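Long-range contacts in FERM, ARHGEF and pleckstrin domain-containing protein 2 (Mus musculus, PDB 6D2K), which activates the small GTPase RAC1 as a guanine nucleotide exchange factor in semaphorin, integrin and osteoclast signalling, the chain here being its FERM domain: residues A[130-135]-A[166-171]; A[237-242]-A[269-274]; A[243-248]-A[257-262]. One frame throughout, in Å; residues are numbered along the deposited sequence.

Interaction 1 (A[130-135]-A[166-171])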
# COMPACT_ATOMS: atom_id res chain seq x y z
N HIS A 130 12.39 -0.50 -16.04
CA HIS A 130 11.80 0.83 -16.16
C HIS A 130 12.15 1.70 -14.96
O HIS A 130 12.41 2.91 -15.11
CB HIS A 130 10.29 0.76 -16.36
CG HIS A 130 9.90 0.42 -17.76
ND1 HIS A 130 9.27 -0.75 -18.11
CD2 HIS A 130 10.10 1.10 -18.92
CE1 HIS A 130 9.07 -0.77 -19.42
NE2 HIS A 130 9.57 0.34 -19.93
N LEU A 131 12.20 1.09 -13.78
CA LEU A 131 12.63 1.83 -12.59
C LEU A 131 14.07 2.32 -12.74
O LEU A 131 14.39 3.45 -12.38
CB LEU A 131 12.47 0.98 -11.32
CG LEU A 131 11.04 0.70 -10.89
CD1 LEU A 131 10.98 -0.42 -9.83
CD2 LEU A 131 10.37 1.96 -10.38
N LEU A 132 14.94 1.47 -13.31
CA LEU A 132 16.31 1.90 -13.64
C LEU A 132 16.31 3.06 -14.62
O LEU A 132 17.04 4.03 -14.44
CB LEU A 132 17.14 0.74 -14.19
CG LEU A 132 17.52 -0.39 -13.22
CD1 LEU A 132 18.37 -1.41 -13.96
CD2 LEU A 132 18.26 0.15 -12.00
N GLN A 133 15.50 2.97 -15.68
CA GLN A 133 15.48 4.06 -16.65
C GLN A 133 15.09 5.39 -16.00
O GLN A 133 15.69 6.43 -16.27
CB GLN A 133 14.56 3.70 -17.82
CG GLN A 133 14.56 4.69 -18.99
CD GLN A 133 15.91 4.79 -19.70
OE1 GLN A 133 16.69 3.84 -19.72
NE2 GLN A 133 16.18 5.95 -20.29
N SER A 134 14.12 5.35 -15.08
CA SER A 134 13.70 6.57 -14.41
C SER A 134 14.79 7.14 -13.51
O SER A 134 14.93 8.36 -13.42
CB SER A 134 12.43 6.35 -13.58
OG SER A 134 12.69 5.64 -12.38
N GLU A 135 15.55 6.28 -12.84
CA GLU A 135 16.44 6.75 -11.79
C GLU A 135 17.85 7.04 -12.30
O GLU A 135 18.43 8.07 -11.93
CB GLU A 135 16.49 5.75 -10.63
CG GLU A 135 17.34 6.25 -9.46
CD GLU A 135 16.95 5.61 -8.14
OE1 GLU A 135 15.76 5.64 -7.79
OE2 GLU A 135 17.85 5.09 -7.44
N ASP A 166 18.93 -6.70 -20.11
CA ASP A 166 18.37 -6.92 -21.44
C ASP A 166 17.18 -6.00 -21.73
O ASP A 166 17.10 -5.37 -22.78
CB ASP A 166 17.98 -8.40 -21.57
CG ASP A 166 17.30 -8.73 -22.89
OD1 ASP A 166 17.10 -9.93 -23.16
OD2 ASP A 166 16.94 -7.81 -23.65
N PHE A 167 16.24 -5.93 -20.79
CA PHE A 167 15.07 -5.07 -20.96
C PHE A 167 15.47 -3.58 -20.92
O PHE A 167 14.93 -2.77 -21.67
CB PHE A 167 14.01 -5.34 -19.88
CG PHE A 167 13.21 -6.60 -20.10
CD1 PHE A 167 12.49 -6.80 -21.26
CD2 PHE A 167 13.12 -7.55 -19.09
CE1 PHE A 167 11.75 -7.95 -21.46
CE2 PHE A 167 12.38 -8.70 -19.27
CZ PHE A 167 11.68 -8.90 -20.46
N HIS A 168 16.37 -3.22 -20.01
CA HIS A 168 16.76 -1.82 -19.87
C HIS A 168 17.34 -1.27 -21.17
O HIS A 168 17.10 -0.11 -21.51
CB HIS A 168 17.77 -1.66 -18.73
CG HIS A 168 18.05 -0.23 -18.38
ND1 HIS A 168 19.15 0.14 -17.63
CD2 HIS A 168 17.39 0.91 -18.67
CE1 HIS A 168 19.14 1.45 -17.47
NE2 HIS A 168 18.09 1.94 -18.10
N GLN A 169 18.07 -2.11 -21.91
CA GLN A 169 18.65 -1.68 -23.18
C GLN A 169 17.58 -1.22 -24.17
O GLN A 169 17.88 -0.46 -25.10
CB GLN A 169 19.47 -2.81 -23.80
CG GLN A 169 20.71 -3.15 -23.03
CD GLN A 169 21.39 -4.40 -23.56
OE1 GLN A 169 21.78 -4.47 -24.73
NE2 GLN A 169 21.54 -5.40 -22.70
N ARG A 170 16.35 -1.67 -23.98
CA ARG A 170 15.26 -1.32 -24.88
C ARG A 170 14.68 0.07 -24.62
O ARG A 170 13.88 0.56 -25.42
CB ARG A 170 14.11 -2.34 -24.77
CG ARG A 170 14.55 -3.78 -24.87
CD ARG A 170 13.36 -4.72 -24.73
NE ARG A 170 13.78 -6.10 -24.88
CZ ARG A 170 12.94 -7.13 -25.01
NH1 ARG A 170 11.63 -6.92 -25.01
NH2 ARG A 170 13.42 -8.35 -25.14
N HIS A 171 15.04 0.69 -23.50
CA HIS A 171 14.36 1.91 -23.07
C HIS A 171 15.12 3.18 -23.39
O HIS A 171 14.84 4.23 -22.80
CB HIS A 171 14.10 1.89 -21.56
CG HIS A 171 13.42 0.65 -21.09
ND1 HIS A 171 12.52 -0.06 -21.86
CD2 HIS A 171 13.49 0.01 -19.89
CE1 HIS A 171 12.08 -1.10 -21.17
NE2 HIS A 171 12.65 -1.08 -19.97
O HOH W 1 18.15 2.52 -21.66
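H130, L132 and Q133, one turn of helix 121-136, pack against H168 on helix 161-168 and H171 three residues on, in a buried, histidine-rich contact of the FERM central domain. The imidazoles of H130 and H171 form an offset stack, their centroids 3.8 Å apart and their planes inclined by 17°. H171 is covered on its other face by the carbonyl oxygen F167 O, which lies over the ring centre, 3.3 Å above the plane, so this ring sits between an imidazole and a backbone oxygen. The H168 ring is met differently. With CG anti to the backbone N (chi1 -170°), it reaches across to helix 121-136, where L132 CB lies over one face, 4.0 Å from the ring centroid, as a CH-pi contact. At the ring edge H168 NE2 gives a weak hydrogen bond to Q133 OE1, 2.9 Å long but bent to 126° at the hydrogen; the same N-H also makes a weak bond to G137 O. The stronger partner of this ring is D144, which binds H168 ND1. A water links Q133 OE1 to H168 O, donating to both at 2.8 Å. Q133 NE2 binds D138 and the backbone of Q174, and H171 NE2 binds S129. The buried polar groups are thus satisfied largely by residues outside the two segments (D144, D138, Q174, S129) and one water. Because H168 has an acceptor at each ring nitrogen, with the D144 carboxylate at ND1, its surroundings would probably favour a protonated imidazole, though the weak geometry at NE2 makes this tentative.

Interaction 2 (A[237-242]-A[269-274])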
# COMPACT_ATOMS: atom_id res chain seq x y z
N LEU A 237 -20.90 -3.60 5.97
CA LEU A 237 -19.74 -4.24 6.57
C LEU A 237 -19.78 -3.98 8.07
O LEU A 237 -20.00 -2.84 8.50
CB LEU A 237 -18.44 -3.66 5.99
CG LEU A 237 -18.25 -3.83 4.49
CD1 LEU A 237 -16.96 -3.15 4.08
CD2 LEU A 237 -18.22 -5.31 4.10
N SER A 238 -19.56 -5.02 8.85
CA SER A 238 -19.57 -4.94 10.31
C SER A 238 -18.46 -5.79 10.90
O SER A 238 -17.90 -6.64 10.23
CB SER A 238 -20.90 -5.45 10.87
OG SER A 238 -21.97 -4.70 10.34
N PHE A 239 -18.15 -5.58 12.17
CA PHE A 239 -17.26 -6.51 12.85
C PHE A 239 -17.71 -6.68 14.29
O PHE A 239 -18.27 -5.75 14.88
CB PHE A 239 -15.79 -6.07 12.74
CG PHE A 239 -15.38 -4.99 13.71
CD1 PHE A 239 -14.73 -5.33 14.90
CD2 PHE A 239 -15.64 -3.66 13.45
CE1 PHE A 239 -14.35 -4.36 15.80
CE2 PHE A 239 -15.27 -2.67 14.36
CZ PHE A 239 -14.61 -3.02 15.54
N LYS A 240 -17.48 -7.87 14.83
CA LYS A 240 -17.71 -8.12 16.25
C LYS A 240 -16.58 -8.98 16.78
O LYS A 240 -16.44 -10.15 16.40
CB LYS A 240 -19.04 -8.85 16.46
CG LYS A 240 -20.25 -8.09 15.95
CD LYS A 240 -21.53 -8.84 16.30
CE LYS A 240 -22.67 -7.87 16.59
NZ LYS A 240 -22.96 -6.98 15.43
N ARG A 241 -15.78 -8.39 17.66
CA ARG A 241 -14.63 -9.08 18.22
C ARG A 241 -13.73 -9.55 17.07
O ARG A 241 -13.26 -8.71 16.31
CB ARG A 241 -15.09 -10.22 19.15
CG ARG A 241 -14.04 -10.69 20.13
CD ARG A 241 -14.75 -11.47 21.25
NE ARG A 241 -13.83 -12.10 22.19
CZ ARG A 241 -14.00 -12.07 23.51
NH1 ARG A 241 -15.01 -11.39 24.02
NH2 ARG A 241 -13.12 -12.69 24.30
N LYS A 242 -13.49 -10.85 16.94
CA LYS A 242 -12.63 -11.36 15.87
C LYS A 242 -13.36 -11.62 14.55
O LYS A 242 -12.72 -12.02 13.56
CB LYS A 242 -11.93 -12.66 16.28
CG LYS A 242 -11.03 -12.51 17.49
CD LYS A 242 -10.15 -13.74 17.67
CE LYS A 242 -10.95 -15.00 17.88
NZ LYS A 242 -10.06 -16.11 18.34
N GLU A 269 -7.03 -6.82 14.77
CA GLU A 269 -6.80 -7.10 13.35
C GLU A 269 -8.10 -7.06 12.57
O GLU A 269 -8.17 -6.57 11.44
CB GLU A 269 -6.14 -8.47 13.16
CG GLU A 269 -4.68 -8.52 13.63
CD GLU A 269 -4.12 -9.93 13.67
OE1 GLU A 269 -3.32 -10.30 12.78
OE2 GLU A 269 -4.47 -10.67 14.61
N CYS A 270 -9.15 -7.60 13.18
CA CYS A 270 -10.47 -7.57 12.56
C CYS A 270 -10.93 -6.12 12.37
O CYS A 270 -11.37 -5.73 11.28
CB CYS A 270 -11.46 -8.34 13.44
SG CYS A 270 -13.07 -8.48 12.67
N LYS A 271 -10.83 -5.33 13.44
CA LYS A 271 -11.24 -3.93 13.41
C LYS A 271 -10.48 -3.16 12.34
O LYS A 271 -11.06 -2.35 11.60
CB LYS A 271 -10.97 -3.30 14.78
CG LYS A 271 -11.34 -1.82 14.87
CD LYS A 271 -11.26 -1.38 16.33
CE LYS A 271 -11.67 0.06 16.53
NZ LYS A 271 -11.72 0.38 18.00
N ASN A 272 -9.17 -3.39 12.27
CA ASN A 272 -8.36 -2.71 11.28
C ASN A 272 -8.74 -3.06 9.85
O ASN A 272 -8.72 -2.20 8.99
CB ASN A 272 -6.88 -3.00 11.52
CG ASN A 272 -6.35 -2.29 12.74
OD1 ASN A 272 -6.93 -1.30 13.19
ND2 ASN A 272 -5.23 -2.77 13.26
N PHE A 273 -9.07 -4.33 9.60
CA PHE A 273 -9.53 -4.71 8.26
C PHE A 273 -10.88 -4.08 7.95
O PHE A 273 -11.11 -3.59 6.84
CB PHE A 273 -9.59 -6.22 8.07
CG PHE A 273 -9.95 -6.62 6.66
CD1 PHE A 273 -9.14 -6.27 5.60
CD2 PHE A 273 -11.11 -7.33 6.39
CE1 PHE A 273 -9.48 -6.61 4.29
CE2 PHE A 273 -11.44 -7.68 5.09
CZ PHE A 273 -10.63 -7.32 4.04
N TRP A 274 -11.79 -4.11 8.91
CA TRP A 274 -13.07 -3.44 8.74
C TRP A 274 -12.87 -1.97 8.38
O TRP A 274 -13.51 -1.46 7.46
CB TRP A 274 -13.90 -3.57 10.03
CG TRP A 274 -15.18 -2.81 10.00
CD1 TRP A 274 -16.37 -3.18 9.41
CD2 TRP A 274 -15.42 -1.53 10.59
NE1 TRP A 274 -17.32 -2.20 9.60
CE2 TRP A 274 -16.76 -1.18 10.32
CE3 TRP A 274 -14.63 -0.65 11.34
CZ2 TRP A 274 -17.33 0.01 10.76
CZ3 TRP A 274 -15.19 0.54 11.77
CH2 TRP A 274 -16.54 0.85 11.48
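The F239 ring lies with one face on the backbone of K271, whose CA stands 4.0 Å from the ring centroid and almost on its normal, a CH-pi contact. The K271 side chain continues past the tip of the ring, CG reaching 3.5 Å from F239 CZ, and R241 O lies at the ring edge. C270 SG makes a sulfur-aromatic contact from an oblique position, neither face nor edge. The W274 indole in turn receives F239 CD2 over one face, 3.6 Å from W274 CD2; the two ring planes meet obliquely at 47°. K271 O lies in plane at the indole edge, where W274 NE1 also donates to L237 O over 3.0 Å. That bond is straight at the hydrogen (163°), yet the N-H comes from above the carbonyl plane. F239 holds CG between its own backbone N and carbonyl carbon (chi1 80°), which lays the ring over K271 CA and beside W274. Separately, F239 CB packs 3.6 Å from C270 SG, and C270 CB lies 3.4 Å from R241 O. Segment 237-240, on an outermost strand of the C-terminal PH-like domain's sheet, thereby runs nearly antiparallel to 269-274 of helix 267-284, while F273 turns to F244 and L264 on the next two strands.

Interaction 3 (A[243-248]-A[257-262]); sequences RFLIKL and QDTLEF
Strands 243-247 and 259-264 form an antiparallel beta hairpin in the C-terminal PH-like domain, and R243 to L248 pair here with D258 to F262. The axes of the strand segments run 4.6 Å apart at 160°. F244 with F262 and I246 with L260 are hydrogen-bonded pairs, each closed by two backbone N-H...O bonds; L245 with E261 and K247 with T259 are the non-hydrogen-bonded pairs between and beyond them. A further bond from L248 N to D258 O, 2.7 Å, extends the pairing toward the connecting loop.

One face carries F244, I246, L260 and F262. I246 CD1 meets F262 CE2 at 3.9 Å, and the F244 ring turns an edge toward F262 more loosely, CD2 to CD2. Beside them the L248 CD2 methyl meets L260 CD1 at 3.8 Å, the two side chains crossing at an angle. This face is the inner one: L210 lies against both phenylalanines, and F229 against I246 and L260 as well as L248.

The other face carries L245, K247, T259 and E261. Here R243 binds E261 side-on in a two-nitrogen salt bridge: NE donates to OE2 over 2.7 Å and NH2 to OE1 over 2.9 Å. The arginine chain bends about CG-CD (chi3 49°), turning the guanidinium back to the carboxylate. OE2 lies near the guanidinium plane, but both nitrogens approach from above the carboxylate plane, the two planes being 33° apart. L245 runs alongside the aliphatic part of E261, CG to CG 3.9 Å. At the loop end T259 OG1 donates to D258 OD2 at 3.0 Å.

The hairpin thus supplies two adjacent antiparallel strands of the PH-like domain's seven-stranded sheet; helix 267-284 follows the second strand and returns F273 edge-to-face onto F244.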
# COMPACT_ATOMS: atom_id res chain seq x y z
N ARG A 243 -14.67 -11.41 14.53
CA ARG A 243 -15.52 -11.76 13.38
C ARG A 243 -15.73 -10.58 12.45
O ARG A 243 -16.19 -9.52 12.88
CB ARG A 243 -16.90 -12.24 13.88
CG ARG A 243 -16.86 -13.53 14.68
CD ARG A 243 -18.14 -13.72 15.51
NE ARG A 243 -19.35 -13.52 14.72
CZ ARG A 243 -20.49 -13.02 15.19
NH1 ARG A 243 -20.57 -12.63 16.46
NH2 ARG A 243 -21.53 -12.88 14.39
N PHE A 244 -15.43 -10.78 11.16
CA PHE A 244 -15.71 -9.79 10.12
C PHE A 244 -16.96 -10.21 9.36
O PHE A 244 -17.05 -11.34 8.89
CB PHE A 244 -14.51 -9.70 9.16
CG PHE A 244 -14.72 -8.75 8.02
CD1 PHE A 244 -14.85 -7.39 8.23
CD2 PHE A 244 -14.77 -9.24 6.72
CE1 PHE A 244 -15.02 -6.53 7.15
CE2 PHE A 244 -14.95 -8.38 5.64
CZ PHE A 244 -15.08 -7.03 5.87
N LEU A 245 -17.94 -9.31 9.24
CA LEU A 245 -19.25 -9.64 8.68
C LEU A 245 -19.54 -8.86 7.40
O LEU A 245 -19.51 -7.63 7.41
CB LEU A 245 -20.36 -9.37 9.71
CG LEU A 245 -20.48 -10.30 10.93
CD1 LEU A 245 -19.25 -10.24 11.82
CD2 LEU A 245 -21.72 -9.95 11.73
N ILE A 246 -19.82 -9.56 6.31
CA ILE A 246 -20.20 -8.89 5.07
C ILE A 246 -21.65 -9.20 4.76
O ILE A 246 -21.99 -10.37 4.55
CB ILE A 246 -19.38 -9.39 3.87
CG1 ILE A 246 -17.89 -9.38 4.16
CG2 ILE A 246 -19.68 -8.53 2.65
CD1 ILE A 246 -17.05 -9.93 3.02
N LYS A 247 -22.50 -8.18 4.75
CA LYS A 247 -23.90 -8.39 4.33
C LYS A 247 -23.97 -8.18 2.82
O LYS A 247 -23.52 -7.14 2.31
CB LYS A 247 -24.83 -7.42 5.05
CG LYS A 247 -26.30 -7.70 4.77
CD LYS A 247 -27.19 -6.70 5.49
CE LYS A 247 -28.58 -6.71 4.87
NZ LYS A 247 -29.47 -5.69 5.48
N LEU A 248 -24.51 -9.18 2.11
CA LEU A 248 -24.36 -9.35 0.66
C LEU A 248 -25.66 -9.82 0.03
O LEU A 248 -26.65 -10.00 0.73
CB LEU A 248 -23.32 -10.45 0.41
CG LEU A 248 -22.10 -10.22 -0.47
CD1 LEU A 248 -21.42 -8.91 -0.16
CD2 LEU A 248 -21.15 -11.39 -0.30
N GLN A 257 -30.01 -16.44 3.79
CA GLN A 257 -28.78 -16.01 4.45
C GLN A 257 -28.11 -14.90 3.64
O GLN A 257 -27.73 -15.10 2.48
CB GLN A 257 -27.82 -17.19 4.60
CG GLN A 257 -26.50 -16.81 5.26
CD GLN A 257 -26.71 -16.24 6.65
OE1 GLN A 257 -26.75 -16.99 7.63
NE2 GLN A 257 -26.86 -14.92 6.74
N ASP A 258 -27.97 -13.74 4.26
CA ASP A 258 -27.43 -12.57 3.56
C ASP A 258 -26.05 -12.16 4.08
O ASP A 258 -25.51 -11.15 3.63
CB ASP A 258 -28.41 -11.40 3.67
CG ASP A 258 -28.75 -11.03 5.10
OD1 ASP A 258 -29.71 -10.27 5.29
OD2 ASP A 258 -28.06 -11.50 6.02
N THR A 259 -25.49 -12.93 5.00
CA THR A 259 -24.25 -12.51 5.66
C THR A 259 -23.17 -13.60 5.65
O THR A 259 -23.43 -14.75 6.00
CB THR A 259 -24.51 -12.01 7.10
OG1 THR A 259 -25.37 -10.86 7.06
CG2 THR A 259 -23.20 -11.63 7.81
N LEU A 260 -21.97 -13.21 5.22
CA LEU A 260 -20.81 -14.09 5.28
C LEU A 260 -19.95 -13.66 6.45
O LEU A 260 -19.86 -12.46 6.74
CB LEU A 260 -19.99 -13.98 4.00
CG LEU A 260 -20.68 -14.39 2.70
CD1 LEU A 260 -19.67 -14.37 1.55
CD2 LEU A 260 -21.32 -15.75 2.86
N GLU A 261 -19.33 -14.63 7.11
CA GLU A 261 -18.50 -14.37 8.28
C GLU A 261 -17.10 -14.92 8.12
O GLU A 261 -16.91 -16.05 7.67
CB GLU A 261 -19.13 -14.98 9.53
CG GLU A 261 -20.20 -14.12 10.17
CD GLU A 261 -20.44 -14.49 11.62
OE1 GLU A 261 -21.62 -14.55 12.04
OE2 GLU A 261 -19.44 -14.71 12.35
N PHE A 262 -16.11 -14.11 8.49
CA PHE A 262 -14.71 -14.54 8.47
C PHE A 262 -14.10 -14.26 9.83
O PHE A 262 -14.40 -13.25 10.45
CB PHE A 262 -13.95 -13.81 7.37
CG PHE A 262 -14.49 -14.09 6.00
CD1 PHE A 262 -14.05 -15.19 5.28
CD2 PHE A 262 -15.46 -13.28 5.45
CE1 PHE A 262 -14.56 -15.46 4.02
CE2 PHE A 262 -15.97 -13.54 4.20
CZ PHE A 262 -15.53 -14.63 3.48

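Overall arrangement
Interactions 2 and 3 belong to one unit of the C-terminal PH-like domain. Their centres are 11 Å apart, and 243-248 with 257-262 is nested in the chain loop that interaction 2 closes. Strands 236-240 and 243-247 are sheet neighbours, joined by a probable hydrogen bond between S238 O and L245 N (2.8 Å), while C270 SG packs 3.3 Å from R243 O, so the helix of interaction 2 also touches the hairpin of interaction 3. Interaction 1 is separate, in the all-helical central domain across the chain's centre, with centres 43 and 46 Å from those of interactions 2 and 3 and nearest atoms about 26 and 31 Å away.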